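Long-range contacts in periplasmic solute binding protein (Candidatus liberibacter, PDB 4CL2), which binds manganese and zinc ions in the periplasm and probably delivers them to a metal-uptake transporter: residues Phe217-Ser222 with Gly242-Asp247; Ala107-Thr112 with Leu260-Phe265; Val6-Phe11 with Gln52-Ile57; Leu62-Thr67 with Pro103-Trp108. All coordinates share one frame; numbering follows the deposited sequence. Where two conformers were deposited one is given.

In the fold
Along the chain interaction 3 closes first, in the four-stranded parallel sheet of the N-terminal lobe. Interaction 4 follows, between two loops beside the metal; it shares Ala107 and Trp108 with interaction 2, which runs from there to helix 259-274 and encloses interaction 1, in the parallel pair of strands 217-221 and 239-244. The centres of interactions 1 and 3 lie about 29 Å apart, on opposite sides of the chain's centre, those of 1 and 2 about 13 Å. Trp108 joins the set, meeting Phe11 and giving its NE1 to Val246 O. His106 and Asp247 reach one manganese ion, at a site probably between the two lobes, as in this family.

Interaction 1. Residues Phe217-Ser222 with Gly242-Asp247. With MN (manganese (II) ion), chain L; SO4 (sulfate ion), chain F.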
loop_
_atom_site.group_PDB
_atom_site.type_symbol
_atom_site.label_atom_id
_atom_site.label_comp_id
_atom_site.label_asym_id
_atom_site.label_seq_id
_atom_site.Cartn_x
_atom_site.Cartn_y
_atom_site.Cartn_z
ATOM N N PHE A 217 18.495 -5.256 10.988
ATOM C CA PHE A 217 17.414 -4.288 11.258
ATOM C C PHE A 217 16.030 -4.892 11.159
ATOM O O PHE A 217 15.709 -5.735 10.263
ATOM C CB PHE A 217 17.518 -3.064 10.293
ATOM C CG PHE A 217 18.687 -2.166 10.603
ATOM C CD1 PHE A 217 18.563 -1.135 11.524
ATOM C CD2 PHE A 217 19.889 -2.368 9.958
ATOM C CE1 PHE A 217 19.652 -0.321 11.814
ATOM C CE2 PHE A 217 21.002 -1.577 10.243
ATOM C CZ PHE A 217 20.882 -0.563 11.186
ATOM N N ILE A 218 15.164 -4.375 12.029
ATOM C CA ILE A 218 13.721 -4.630 11.946
ATOM C C ILE A 218 12.926 -3.348 12.143
ATOM O O ILE A 218 13.231 -2.601 13.062
ATOM C CB ILE A 218 13.258 -5.741 12.977
ATOM C CG1 ILE A 218 11.728 -5.970 12.900
ATOM C CG2 ILE A 218 13.768 -5.422 14.362
ATOM C CD1 ILE A 218 11.270 -7.225 13.667
ATOM N N PHE A 219 11.929 -3.113 11.305
ATOM C CA PHE A 219 11.097 -1.896 11.335
ATOM C C PHE A 219 9.743 -2.154 11.963
ATOM O O PHE A 219 9.279 -3.328 12.087
ATOM C CB PHE A 219 10.835 -1.405 9.934
ATOM C CG PHE A 219 12.086 -1.047 9.164
ATOM C CD1 PHE A 219 12.656 0.215 9.315
ATOM C CD2 PHE A 219 12.706 -1.968 8.345
ATOM C CE1 PHE A 219 13.811 0.560 8.622
ATOM C CE2 PHE A 219 13.845 -1.624 7.625
ATOM C CZ PHE A 219 14.394 -0.368 7.778
ATOM N N SER A 220 9.125 -1.090 12.419
ATOM C CA SER A 220 7.667 -1.063 12.612
ATOM C C SER A 220 7.008 -0.080 11.734
ATOM O O SER A 220 7.662 0.540 10.894
ATOM C CB SER A 220 7.309 -0.862 14.104
ATOM O OG SER A 220 7.698 0.458 14.544
ATOM N N GLU A 221 5.685 0.049 11.833
ATOM C CA GLU A 221 4.938 0.830 10.923
ATOM C C GLU A 221 4.004 1.849 11.606
ATOM O O GLU A 221 3.735 1.762 12.777
ATOM C CB GLU A 221 4.203 -0.057 9.909
ATOM C CG GLU A 221 5.162 -1.023 9.174
ATOM C CD GLU A 221 5.385 -2.376 9.868
ATOM O OE1 GLU A 221 4.448 -3.020 10.174
ATOM O OE2 GLU A 221 6.515 -2.787 10.074
ATOM N N SER A 222 3.528 2.808 10.824
ATOM C CA SER A 222 2.954 4.038 11.431
ATOM C C SER A 222 1.595 3.774 12.087
ATOM O O SER A 222 1.184 4.527 12.977
ATOM C CB SER A 222 2.788 5.145 10.399
ATOM O OG SER A 222 1.843 4.796 9.356
ATOM N N GLY A 242 13.249 1.753 13.017
ATOM C CA GLY A 242 12.274 2.866 13.096
ATOM C C GLY A 242 10.966 2.584 12.372
ATOM O O GLY A 242 10.674 1.423 12.044
ATOM N N VAL A 243 10.200 3.637 12.085
ATOM C CA VAL A 243 8.844 3.588 11.584
ATOM C C VAL A 243 8.711 3.827 10.106
ATOM O O VAL A 243 9.167 4.848 9.591
ATOM C CB VAL A 243 7.954 4.627 12.304
ATOM C CG1 VAL A 243 6.537 4.552 11.794
ATOM C CG2 VAL A 243 7.967 4.448 13.807
ATOM N N LEU A 244 8.072 2.904 9.394
ATOM C CA LEU A 244 7.729 3.061 7.983
ATOM C C LEU A 244 6.259 3.425 7.837
ATOM O O LEU A 244 5.450 3.138 8.683
ATOM C CB LEU A 244 7.933 1.765 7.187
ATOM C CG LEU A 244 9.345 1.166 7.332
ATOM C CD1 LEU A 244 9.413 -0.214 6.596
ATOM C CD2 LEU A 244 10.425 2.088 6.762
ATOM N N TYR A 245 5.956 4.070 6.716
ATOM C CA TYR A 245 4.541 4.426 6.351
ATOM C C TYR A 245 4.143 3.495 5.209
ATOM O O TYR A 245 4.733 3.479 4.078
ATOM C CB TYR A 245 4.446 5.891 5.875
ATOM C CG TYR A 245 4.495 6.847 7.017
ATOM C CD1 TYR A 245 5.665 7.145 7.616
ATOM C CD2 TYR A 245 3.318 7.358 7.545
ATOM C CE1 TYR A 245 5.727 7.980 8.701
ATOM C CE2 TYR A 245 3.374 8.181 8.655
ATOM C CZ TYR A 245 4.573 8.476 9.208
ATOM O OH TYR A 245 4.706 9.306 10.326
ATOM N N VAL A 246 3.146 2.651 5.478
ATOM C CA VAL A 246 2.718 1.606 4.535
ATOM C C VAL A 246 1.197 1.443 4.374
ATOM O O VAL A 246 0.732 1.219 3.255
ATOM C CB VAL A 246 3.342 0.240 4.837
ATOM C CG1 VAL A 246 4.850 0.285 4.762
ATOM C CG2 VAL A 246 2.901 -0.291 6.179
ATOM N N ASP A 247 0.410 1.596 5.443
ATOM C CA ASP A 247 -1.013 1.208 5.413
ATOM C C ASP A 247 -1.964 2.362 5.184
ATOM O O ASP A 247 -3.136 2.129 4.941
ATOM C CB ASP A 247 -1.391 0.514 6.709
ATOM C CG ASP A 247 -0.879 -0.922 6.774
ATOM O OD1 ASP A 247 -0.584 -1.472 5.710
ATOM O OD2 ASP A 247 -0.759 -1.422 7.911
HETATM MN MN MN L . -1.870 -3.444 6.545
HETATM S S SO4 F . 0.695 10.653 10.876
HETATM O O1 SO4 F . 1.347 9.353 11.030
HETATM O O2 SO4 F . 0.200 10.943 12.244
HETATM O O3 SO4 F . -0.442 10.619 9.962
HETATM O O4 SO4 F . 1.647 11.759 10.560
HETATM O O HOH W 1 1.594 2.505 8.068
#
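Ser222 lays its CB over one face of the Tyr245 ring, a CH-pi contact with CB 3.8 Å from the ring centroid, just beyond the point where two parallel strands end. The Ser222 OG stands between its own backbone N and carbonyl carbon (chi1 64°), close to CD2 of the ring, and is hydrogen-bonded at 2.6 Å to a water, which in addition accepts from Asp247 N. One water therefore ties the serine to the backbone of a metal ligand. A sulfate, probably from the crystallisation liquor, sits at the ring edge with a weak bond from Tyr245 OH.

Within the strands Ser220 pairs with both neighbours of Val243: its N gives to Gly242 O at 3.0 Å, and its O accepts a nearly straight bond (168°) from Leu244 N at 2.8 Å. A weak bond from Ser222 N to Leu244 O follows. Leu244 CD1 comes obliquely to the Phe219 ring, 3.8 Å from CG, while Gly242 O lies at the ring edge; helix 259-274 touches both side chains.

Glu221 rests its CG on Val246 CG2 at 3.8 Å, then bends at chi2 (89°). Its carboxylate accepts from Ser171 N, Glu172 N and Asn224 ND2, so it acts as a second-shell group holding the backbone of Glu172. The Asp247 carboxylate grips manganese through both oxygens, OD1 at 2.5 Å and OD2 at 2.7 Å, alongside His106 and Glu172. This is a beta-alpha-beta unit, strands 217-221 and 239-244 around helix 227-236, with a metal ligand on the loop beyond a strand's C-terminal end.

Interaction 2. Residues Ala107-Thr112 with Leu260-Phe265. With SO4 (sulfate ion), chain E.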
loop_
_atom_site.group_PDB
_atom_site.type_symbol
_atom_site.label_atom_id
_atom_site.label_comp_id
_atom_site.label_asym_id
_atom_site.label_seq_id
_atom_site.Cartn_x
_atom_site.Cartn_y
_atom_site.Cartn_z
ATOM N N ALA A 107 -0.129 -4.684 -2.042
ATOM C CA ALA A 107 0.461 -4.723 -3.415
ATOM C C ALA A 107 0.977 -3.362 -3.840
ATOM O O ALA A 107 1.861 -3.296 -4.740
ATOM C CB ALA A 107 -0.608 -5.207 -4.403
ATOM N N TRP A 108 0.501 -2.283 -3.230
ATOM C CA TRP A 108 0.959 -0.940 -3.566
ATOM C C TRP A 108 2.402 -0.583 -3.195
ATOM O O TRP A 108 2.901 0.410 -3.686
ATOM C CB TRP A 108 0.015 0.152 -2.997
ATOM C CG TRP A 108 -0.059 0.133 -1.497
ATOM C CD1 TRP A 108 0.829 0.731 -0.637
ATOM C CD2 TRP A 108 -0.973 -0.598 -0.686
ATOM N NE1 TRP A 108 0.476 0.455 0.677
ATOM C CE2 TRP A 108 -0.608 -0.379 0.667
ATOM C CE3 TRP A 108 -2.084 -1.414 -0.961
ATOM C CZ2 TRP A 108 -1.334 -0.899 1.727
ATOM C CZ3 TRP A 108 -2.812 -1.936 0.074
ATOM C CH2 TRP A 108 -2.443 -1.694 1.435
ATOM N N MET A 109 3.017 -1.431 -2.369
ATOM C CA MET A 109 4.402 -1.204 -1.912
ATOM C C MET A 109 5.364 -1.847 -2.923
ATOM O O MET A 109 5.917 -2.905 -2.696
ATOM C CB MET A 109 4.654 -1.739 -0.514
ATOM C CG MET A 109 3.835 -1.077 0.559
ATOM S SD MET A 109 4.067 0.683 0.727
ATOM C CE MET A 109 5.830 0.827 1.068
ATOM N N SER A 110 5.423 -1.258 -4.107
ATOM C CA SER A 110 6.137 -1.826 -5.228
ATOM C C SER A 110 6.120 -0.793 -6.349
ATOM O O SER A 110 5.100 -0.163 -6.647
ATOM C CB SER A 110 5.499 -3.141 -5.710
ATOM O OG SER A 110 5.726 -3.477 -7.071
ATOM N N LEU A 111 7.249 -0.677 -7.009
ATOM C CA LEU A 111 7.398 0.267 -8.129
ATOM C C LEU A 111 6.640 -0.297 -9.330
ATOM O O LEU A 111 5.886 0.412 -9.984
ATOM C CB LEU A 111 8.908 0.518 -8.440
ATOM C CG LEU A 111 9.160 1.364 -9.730
ATOM C CD1 LEU A 111 8.485 2.680 -9.561
ATOM C CD2 LEU A 111 10.686 1.505 -9.802
ATOM N N THR A 112 6.811 -1.572 -9.631
ATOM C CA THR A 112 6.101 -2.189 -10.745
ATOM C C THR A 112 4.620 -2.066 -10.519
ATOM O O THR A 112 3.840 -1.727 -11.432
ATOM C CB THR A 112 6.460 -3.674 -10.876
ATOM O OG1 THR A 112 7.869 -3.771 -11.125
ATOM C CG2 THR A 112 5.702 -4.306 -11.962
ATOM N N LEU A 260 3.067 8.965 -3.667
ATOM C CA LEU A 260 4.470 9.144 -4.025
ATOM C C LEU A 260 5.334 9.439 -2.796
ATOM O O LEU A 260 6.384 8.806 -2.647
ATOM C CB LEU A 260 4.638 10.231 -5.059
ATOM C CG LEU A 260 6.061 10.483 -5.601
ATOM C CD1 LEU A 260 5.985 11.229 -6.874
ATOM C CD2 LEU A 260 6.847 11.309 -4.626
ATOM N N ASP A 261 4.898 10.320 -1.908
ATOM C CA ASP A 261 5.649 10.648 -0.705
ATOM C C ASP A 261 5.767 9.440 0.225
ATOM O O ASP A 261 6.795 9.269 0.855
ATOM C CB ASP A 261 5.030 11.764 0.056
ATOM C CG ASP A 261 5.096 13.118 -0.682
ATOM O OD1 ASP A 261 5.896 13.304 -1.569
ATOM O OD2 ASP A 261 4.341 13.996 -0.317
ATOM N N LEU A 262 4.749 8.624 0.283
ATOM C CA LEU A 262 4.773 7.423 1.086
ATOM C C LEU A 262 5.802 6.447 0.585
ATOM O O LEU A 262 6.619 5.907 1.372
ATOM C CB LEU A 262 3.401 6.734 1.118
ATOM C CG LEU A 262 3.292 5.425 1.918
ATOM C CD1 LEU A 262 1.911 5.376 2.597
ATOM C CD2 LEU A 262 3.469 4.262 1.001
ATOM N N LEU A 263 5.786 6.132 -0.706
ATOM C CA LEU A 263 6.799 5.244 -1.262
ATOM C C LEU A 263 8.187 5.838 -1.050
ATOM O O LEU A 263 9.129 5.142 -0.699
ATOM C CB LEU A 263 6.602 5.073 -2.772
ATOM C CG LEU A 263 5.439 4.195 -3.169
ATOM C CD1 LEU A 263 5.386 4.128 -4.687
ATOM C CD2 LEU A 263 5.524 2.786 -2.606
ATOM N N ARG A 264 8.343 7.121 -1.366
ATOM C CA ARG A 264 9.633 7.768 -1.273
ATOM C C ARG A 264 10.167 7.748 0.185
ATOM O O ARG A 264 11.328 7.421 0.435
ATOM C CB ARG A 264 9.570 9.186 -1.792
ATOM C CG ARG A 264 10.916 9.871 -1.816
ATOM C CD ARG A 264 10.799 11.264 -2.454
ATOM N NE ARG A 264 9.971 12.114 -1.653
ATOM C CZ ARG A 264 9.645 13.367 -1.942
ATOM N NH1 ARG A 264 10.011 13.921 -3.099
ATOM N NH2 ARG A 264 8.911 14.052 -1.060
ATOM N N PHE A 265 9.317 8.066 1.155
ATOM C CA PHE A 265 9.755 8.034 2.538
ATOM C C PHE A 265 10.170 6.661 2.993
ATOM O O PHE A 265 11.250 6.487 3.528
ATOM C CB PHE A 265 8.669 8.583 3.480
ATOM C CG PHE A 265 9.089 8.632 4.893
ATOM C CD1 PHE A 265 9.709 9.735 5.423
ATOM C CD2 PHE A 265 8.860 7.528 5.714
ATOM C CE1 PHE A 265 10.168 9.714 6.717
ATOM C CE2 PHE A 265 9.310 7.504 7.012
ATOM C CZ PHE A 265 9.966 8.591 7.510
HETATM S S SO4 E . 12.717 13.496 -5.846
HETATM O O1 SO4 E . 13.886 12.803 -5.298
HETATM O O2 SO4 E . 11.521 12.799 -5.369
HETATM O O3 SO4 E . 12.810 13.448 -7.323
HETATM O O4 SO4 E . 12.659 14.900 -5.441
#
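Met109 and Leu262 meet at about a right angle, SD against CD2 at 3.6 Å. The methionine chain folds at both chi2 (-60°) and chi3 (-59°), which curls its sulfur and CE round toward the helix. Leu263 lies antiparallel to the same side chain, the two sliding past each other, with Leu263 CD2 4.2 Å from Met109 CE. Leu263 CD2 also rests 3.7 Å from Trp108 O, a carbonyl that accepts from Tyr259 OH. Both leucines approach the methionine end from the helix side, Leu262 across it and Leu263 alongside.

The backbone beneath is sharply bent. Met109 is the centre of an inverse gamma turn, with a weak bond from Ser110 N to Trp108 O, and Ser110 is the N-cap of helix 111-128, its OG accepting from Asn113 N. The contact therefore joins the entry of that helix to C-terminal helix 259-274. Ile151 of helix 133-158 packs on Leu263, Ile13 of helix 12-22 touches both Leu262 and Trp108, and Val246, whose O accepts from Trp108 NE1, packs against the Met109 side chain.

Interaction 3. Residues Val6-Phe11 with Gln52-Ile57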
loop_
_atom_site.group_PDB
_atom_site.type_symbol
_atom_site.label_atom_id
_atom_site.label_comp_id
_atom_site.label_asym_id
_atom_site.label_seq_id
_atom_site.Cartn_x
_atom_site.Cartn_y
_atom_site.Cartn_z
ATOM N N VAL A 6 -18.451 11.322 -9.827
ATOM C CA VAL A 6 -17.910 11.140 -8.482
ATOM C C VAL A 6 -17.299 9.731 -8.448
ATOM O O VAL A 6 -17.919 8.760 -8.864
ATOM C CB VAL A 6 -19.032 11.265 -7.404
ATOM C CG1 VAL A 6 -18.477 11.005 -5.991
ATOM C CG2 VAL A 6 -19.635 12.632 -7.406
ATOM N N VAL A 7 -16.057 9.650 -8.056
ATOM C CA VAL A 7 -15.297 8.371 -8.016
ATOM C C VAL A 7 -14.838 8.199 -6.551
ATOM O O VAL A 7 -14.060 9.014 -6.010
ATOM C CB VAL A 7 -14.083 8.414 -8.944
ATOM C CG1 VAL A 7 -13.303 7.129 -8.817
ATOM C CG2 VAL A 7 -14.534 8.649 -10.372
ATOM N N LEU A 8 -15.371 7.155 -5.928
ATOM C CA LEU A 8 -15.105 6.791 -4.524
ATOM C C LEU A 8 -13.981 5.746 -4.473
ATOM O O LEU A 8 -14.083 4.655 -5.010
ATOM C CB LEU A 8 -16.374 6.301 -3.833
ATOM C CG LEU A 8 -16.120 5.796 -2.413
ATOM C CD1 LEU A 8 -15.697 6.920 -1.464
ATOM C CD2 LEU A 8 -17.436 5.114 -1.935
ATOM N N SER A 9 -12.887 6.097 -3.807
ATOM C CA SER A 9 -11.766 5.163 -3.531
ATOM C C SER A 9 -11.940 4.569 -2.111
ATOM O O SER A 9 -12.449 5.216 -1.196
ATOM C CB SER A 9 -10.423 5.889 -3.649
ATOM O OG SER A 9 -10.173 6.403 -4.952
ATOM N N SER A 10 -11.561 3.310 -1.952
ATOM C CA SER A 10 -11.758 2.622 -0.683
ATOM C C SER A 10 -10.886 3.237 0.436
ATOM O O SER A 10 -11.324 3.234 1.580
ATOM C CB SER A 10 -11.551 1.131 -0.820
ATOM O OG SER A 10 -10.192 0.835 -1.165
ATOM N N PHE A 11 -9.672 3.620 0.133
ATOM C CA PHE A 11 -8.802 4.200 1.155
ATOM C C PHE A 11 -7.802 5.165 0.579
ATOM O O PHE A 11 -7.742 5.432 -0.639
ATOM C CB PHE A 11 -8.136 3.078 2.017
ATOM C CG PHE A 11 -6.883 2.444 1.396
ATOM C CD1 PHE A 11 -6.919 1.715 0.217
ATOM C CD2 PHE A 11 -5.672 2.569 2.060
ATOM C CE1 PHE A 11 -5.771 1.103 -0.291
ATOM C CE2 PHE A 11 -4.512 1.972 1.548
ATOM C CZ PHE A 11 -4.570 1.231 0.380
ATOM N N GLN A 52 -23.593 6.188 -2.115
ATOM C CA GLN A 52 -24.725 6.481 -3.014
ATOM C C GLN A 52 -24.324 7.441 -4.161
ATOM O O GLN A 52 -24.792 7.307 -5.313
ATOM C CB GLN A 52 -25.898 7.110 -2.259
ATOM C CG GLN A 52 -26.648 6.129 -1.375
ATOM C CD GLN A 52 -27.141 4.943 -2.221
ATOM O OE1 GLN A 52 -27.878 5.120 -3.199
ATOM N NE2 GLN A 52 -26.786 3.722 -1.797
ATOM N N ASN A 53 -23.476 8.408 -3.816
ATOM C CA ASN A 53 -23.038 9.400 -4.791
ATOM C C ASN A 53 -22.066 8.858 -5.818
ATOM O O ASN A 53 -21.979 9.441 -6.935
ATOM C CB ASN A 53 -22.376 10.594 -4.116
ATOM C CG ASN A 53 -23.341 11.461 -3.348
ATOM O OD1 ASN A 53 -22.928 12.206 -2.426
ATOM N ND2 ASN A 53 -24.526 11.495 -3.746
ATOM N N ALA A 54 -21.365 7.787 -5.515
ATOM C CA ALA A 54 -20.333 7.269 -6.400
ATOM C C ALA A 54 -20.912 6.813 -7.750
ATOM O O ALA A 54 -21.853 6.025 -7.832
ATOM C CB ALA A 54 -19.614 6.127 -5.732
ATOM N N ASP A 55 -20.256 7.284 -8.810
ATOM C CA ASP A 55 -20.455 6.754 -10.151
ATOM C C ASP A 55 -19.526 5.575 -10.467
ATOM O O ASP A 55 -19.700 4.919 -11.485
ATOM C CB ASP A 55 -20.247 7.930 -11.161
ATOM C CG ASP A 55 -21.255 8.997 -10.970
ATOM O OD1 ASP A 55 -22.469 8.695 -11.058
ATOM O OD2 ASP A 55 -20.888 10.133 -10.690
ATOM N N LEU A 56 -18.514 5.360 -9.639
ATOM C CA LEU A 56 -17.442 4.356 -9.825
ATOM C C LEU A 56 -16.862 4.157 -8.439
ATOM O O LEU A 56 -16.653 5.195 -7.717
ATOM C CB LEU A 56 -16.396 4.883 -10.799
ATOM C CG LEU A 56 -15.195 4.010 -11.068
ATOM C CD1 LEU A 56 -15.602 2.712 -11.684
ATOM C CD2 LEU A 56 -14.230 4.780 -11.957
ATOM N N ILE A 57 -16.628 2.901 -8.051
ATOM C CA ILE A 57 -15.999 2.589 -6.761
ATOM C C ILE A 57 -14.698 1.845 -7.047
ATOM O O ILE A 57 -14.702 0.855 -7.758
ATOM C CB ILE A 57 -16.918 1.790 -5.859
ATOM C CG1 ILE A 57 -18.178 2.598 -5.566
ATOM C CG2 ILE A 57 -16.190 1.429 -4.578
ATOM C CD1 ILE A 57 -19.221 1.861 -4.749
#
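Asp55 turns its CG anti to its own carbonyl carbon (chi1 -63°), and chi2 (-58°) then turns OD2 to Val6 N. That oxygen, OD2, accepts from Val6 N at 2.8 Å through its anti lone pair. In return Asp55 N gives to Val6 O, also at 2.8 Å, so the residue at the start of strand 6-9 is gripped at both its N-H and its carbonyl by one aspartate. Further along, Leu56 O accepts from Leu8 N at 2.9 Å, and Ile57 CA makes a CA-H...O contact with Leu8 O at 3.3 Å; this is parallel pairing between the two central strands of the N-terminal sheet.

Apolar groups fill in on both faces. Val7 and Leu56 lie side by side and point the same way, CG1 to CD2 4.0 Å apart, and Leu128 of helix 111-128 packs on both. On the other face Leu8 CB meets Ala54 CB at 3.8 Å, just after helix 45-53 ends. Val6 CB packs against Asn53 O, 3.5 Å away.

The other carboxylate oxygen of Asp55, OD1, forms a salt bridge with Lys76, which also donates to Asn53 O. Cation and N-H together would be expected to keep this carboxylate ionised.

Interaction 4. Residues Leu62-Thr67 with Pro103-Trp108; sequences LHLEET and PNPHAW. With MN (manganese (II) ion), chain L.
His63 presents one face of its ring to Pro103, whose CD lies 3.9 Å from the centroid, only 13° off the ring normal, in a CH-pi contact. A second imidazole, that of His106, has Pro105 CG over one face and Asn104 CG at its edge. Trp108 has His106 CA over one face, while Leu64 CD2 approaches its ring obliquely, 4.4 Å from CZ3.

Leu62, CG anti to its carbonyl carbon (chi1 -54°), sends CD1 to Ala107 CB at 3.7 Å and packs CB against both prolines. The Leu64 side chain crosses Pro105 at about a right angle, CD1 lying 4.1 Å from its CB.

Asn104 OD1 holds the histidine at two points. It accepts from His106 N, making an Asx turn, and from His106 ND1 at 2.7 Å, close to the ring plane. His106 NE2 faces the manganese, 2.4 Å away. Asn104 is in turn held through ND2 by Gly173 O, next to the ligand Glu172. His39, a ligand in other structures of the protein, does not bind here. The loop thus brings one of three protein ligands in this model, with Glu172 and Asp247, to the interlobe metal site expected of family 9 solute-binding proteins.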
loop_
_atom_site.group_PDB
_atom_site.type_symbol
_atom_site.label_atom_id
_atom_site.label_comp_id
_atom_site.label_asym_id
_atom_site.label_seq_id
_atom_site.Cartn_x
_atom_site.Cartn_y
_atom_site.Cartn_z
ATOM N N LEU A 62 -7.666 -7.955 -3.058
ATOM C CA LEU A 62 -6.782 -8.765 -2.204
ATOM C C LEU A 62 -7.290 -8.784 -0.747
ATOM O O LEU A 62 -6.525 -8.679 0.201
ATOM C CB LEU A 62 -5.337 -8.290 -2.332
ATOM C CG LEU A 62 -4.807 -8.243 -3.760
ATOM C CD1 LEU A 62 -3.425 -7.551 -3.802
ATOM C CD2 LEU A 62 -4.765 -9.563 -4.531
ATOM N N HIS A 63 -8.625 -8.825 -0.652
ATOM C CA HIS A 63 -9.369 -8.839 0.595
ATOM C C HIS A 63 -9.223 -7.614 1.493
ATOM O O HIS A 63 -9.646 -7.707 2.652
ATOM C CB HIS A 63 -9.038 -10.126 1.397
ATOM C CG HIS A 63 -9.529 -11.360 0.747
ATOM N ND1 HIS A 63 -9.582 -12.571 1.394
ATOM C CD2 HIS A 63 -10.027 -11.580 -0.498
ATOM C CE1 HIS A 63 -10.108 -13.478 0.588
ATOM N NE2 HIS A 63 -10.401 -12.903 -0.557
ATOM N N LEU A 64 -8.662 -6.509 1.016
ATOM C CA LEU A 64 -8.430 -5.347 1.891
ATOM C C LEU A 64 -9.776 -4.867 2.464
ATOM O O LEU A 64 -9.903 -4.491 3.657
ATOM C CB LEU A 64 -7.741 -4.206 1.166
ATOM C CG LEU A 64 -7.464 -2.996 2.012
ATOM C CD1 LEU A 64 -6.425 -3.334 3.051
ATOM C CD2 LEU A 64 -7.029 -1.869 1.143
ATOM N N GLU A 65 -10.773 -4.905 1.593
ATOM C CA GLU A 65 -12.113 -4.421 1.914
ATOM C C GLU A 65 -13.057 -5.445 2.461
ATOM O O GLU A 65 -14.289 -5.189 2.606
ATOM C CB GLU A 65 -12.730 -3.741 0.663
ATOM C CG GLU A 65 -11.951 -2.523 0.166
ATOM C CD GLU A 65 -10.822 -2.812 -0.828
ATOM O OE1 GLU A 65 -10.756 -3.957 -1.365
ATOM O OE2 GLU A 65 -10.084 -1.839 -1.091
ATOM N N GLU A 66 -12.585 -6.635 2.786
ATOM C CA GLU A 66 -13.521 -7.748 3.001
ATOM C C GLU A 66 -14.574 -7.442 4.081
ATOM O O GLU A 66 -15.694 -7.892 3.969
ATOM C CB GLU A 66 -12.734 -9.034 3.346
ATOM C CG GLU A 66 -11.973 -8.969 4.637
ATOM C CD GLU A 66 -11.054 -10.189 4.855
ATOM O OE1 GLU A 66 -11.328 -11.267 4.291
ATOM O OE2 GLU A 66 -10.049 -10.029 5.560
ATOM N N THR A 67 -14.197 -6.700 5.095
ATOM C CA THR A 67 -15.120 -6.449 6.204
ATOM C C THR A 67 -16.184 -5.427 5.878
ATOM O O THR A 67 -17.218 -5.424 6.570
ATOM C CB THR A 67 -14.429 -5.965 7.478
ATOM O OG1 THR A 67 -13.884 -4.684 7.292
ATOM C CG2 THR A 67 -13.420 -7.016 7.980
ATOM N N PRO A 103 -4.895 -13.730 0.505
ATOM C CA PRO A 103 -3.867 -12.878 -0.076
ATOM C C PRO A 103 -3.404 -11.776 0.849
ATOM O O PRO A 103 -4.188 -11.225 1.627
ATOM C CB PRO A 103 -4.575 -12.200 -1.268
ATOM C CG PRO A 103 -5.988 -12.174 -0.863
ATOM C CD PRO A 103 -6.213 -13.469 -0.104
ATOM N N ASN A 104 -2.129 -11.449 0.749
ATOM C CA ASN A 104 -1.587 -10.261 1.424
ATOM C C ASN A 104 -2.010 -9.027 0.587
ATOM O O ASN A 104 -1.831 -8.987 -0.632
ATOM C CB ASN A 104 -0.071 -10.404 1.484
ATOM C CG ASN A 104 0.586 -9.280 2.283
ATOM O OD1 ASN A 104 0.383 -8.097 2.030
ATOM N ND2 ASN A 104 1.408 -9.672 3.232
ATOM N N PRO A 105 -2.599 -8.019 1.210
ATOM C CA PRO A 105 -3.154 -6.947 0.401
ATOM C C PRO A 105 -2.224 -5.840 -0.058
ATOM O O PRO A 105 -2.611 -5.010 -0.857
ATOM C CB PRO A 105 -4.211 -6.329 1.328
ATOM C CG PRO A 105 -3.732 -6.642 2.690
ATOM C CD PRO A 105 -3.034 -7.949 2.624
ATOM N N HIS A 106 -0.989 -5.819 0.435
ATOM C CA HIS A 106 -0.113 -4.655 0.373
ATOM C C HIS A 106 0.612 -4.511 -0.985
ATOM O O HIS A 106 1.793 -4.175 -1.024
ATOM C CB HIS A 106 0.941 -4.700 1.444
ATOM C CG HIS A 106 0.363 -4.711 2.829
ATOM N ND1 HIS A 106 0.149 -5.887 3.529
ATOM C CD2 HIS A 106 0.063 -3.696 3.681
ATOM C CE1 HIS A 106 -0.319 -5.595 4.743
ATOM N NE2 HIS A 106 -0.379 -4.278 4.853
ATOM N N ALA A 107 -0.129 -4.684 -2.042
ATOM C CA ALA A 107 0.461 -4.723 -3.415
ATOM C C ALA A 107 0.977 -3.362 -3.840
ATOM O O ALA A 107 1.861 -3.296 -4.740
ATOM C CB ALA A 107 -0.608 -5.207 -4.403
ATOM N N TRP A 108 0.501 -2.283 -3.230
ATOM C CA TRP A 108 0.959 -0.940 -3.566
ATOM C C TRP A 108 2.402 -0.583 -3.195
ATOM O O TRP A 108 2.901 0.410 -3.686
ATOM C CB TRP A 108 0.015 0.152 -2.997
ATOM C CG TRP A 108 -0.059 0.133 -1.497
ATOM C CD1 TRP A 108 0.829 0.731 -0.637
ATOM C CD2 TRP A 108 -0.973 -0.598 -0.686
ATOM N NE1 TRP A 108 0.476 0.455 0.677
ATOM C CE2 TRP A 108 -0.608 -0.379 0.667
ATOM C CE3 TRP A 108 -2.084 -1.414 -0.961
ATOM C CZ2 TRP A 108 -1.334 -0.899 1.727
ATOM C CZ3 TRP A 108 -2.812 -1.936 0.074
ATOM C CH2 TRP A 108 -2.443 -1.694 1.435
HETATM MN MN MN L . -1.870 -3.444 6.545
#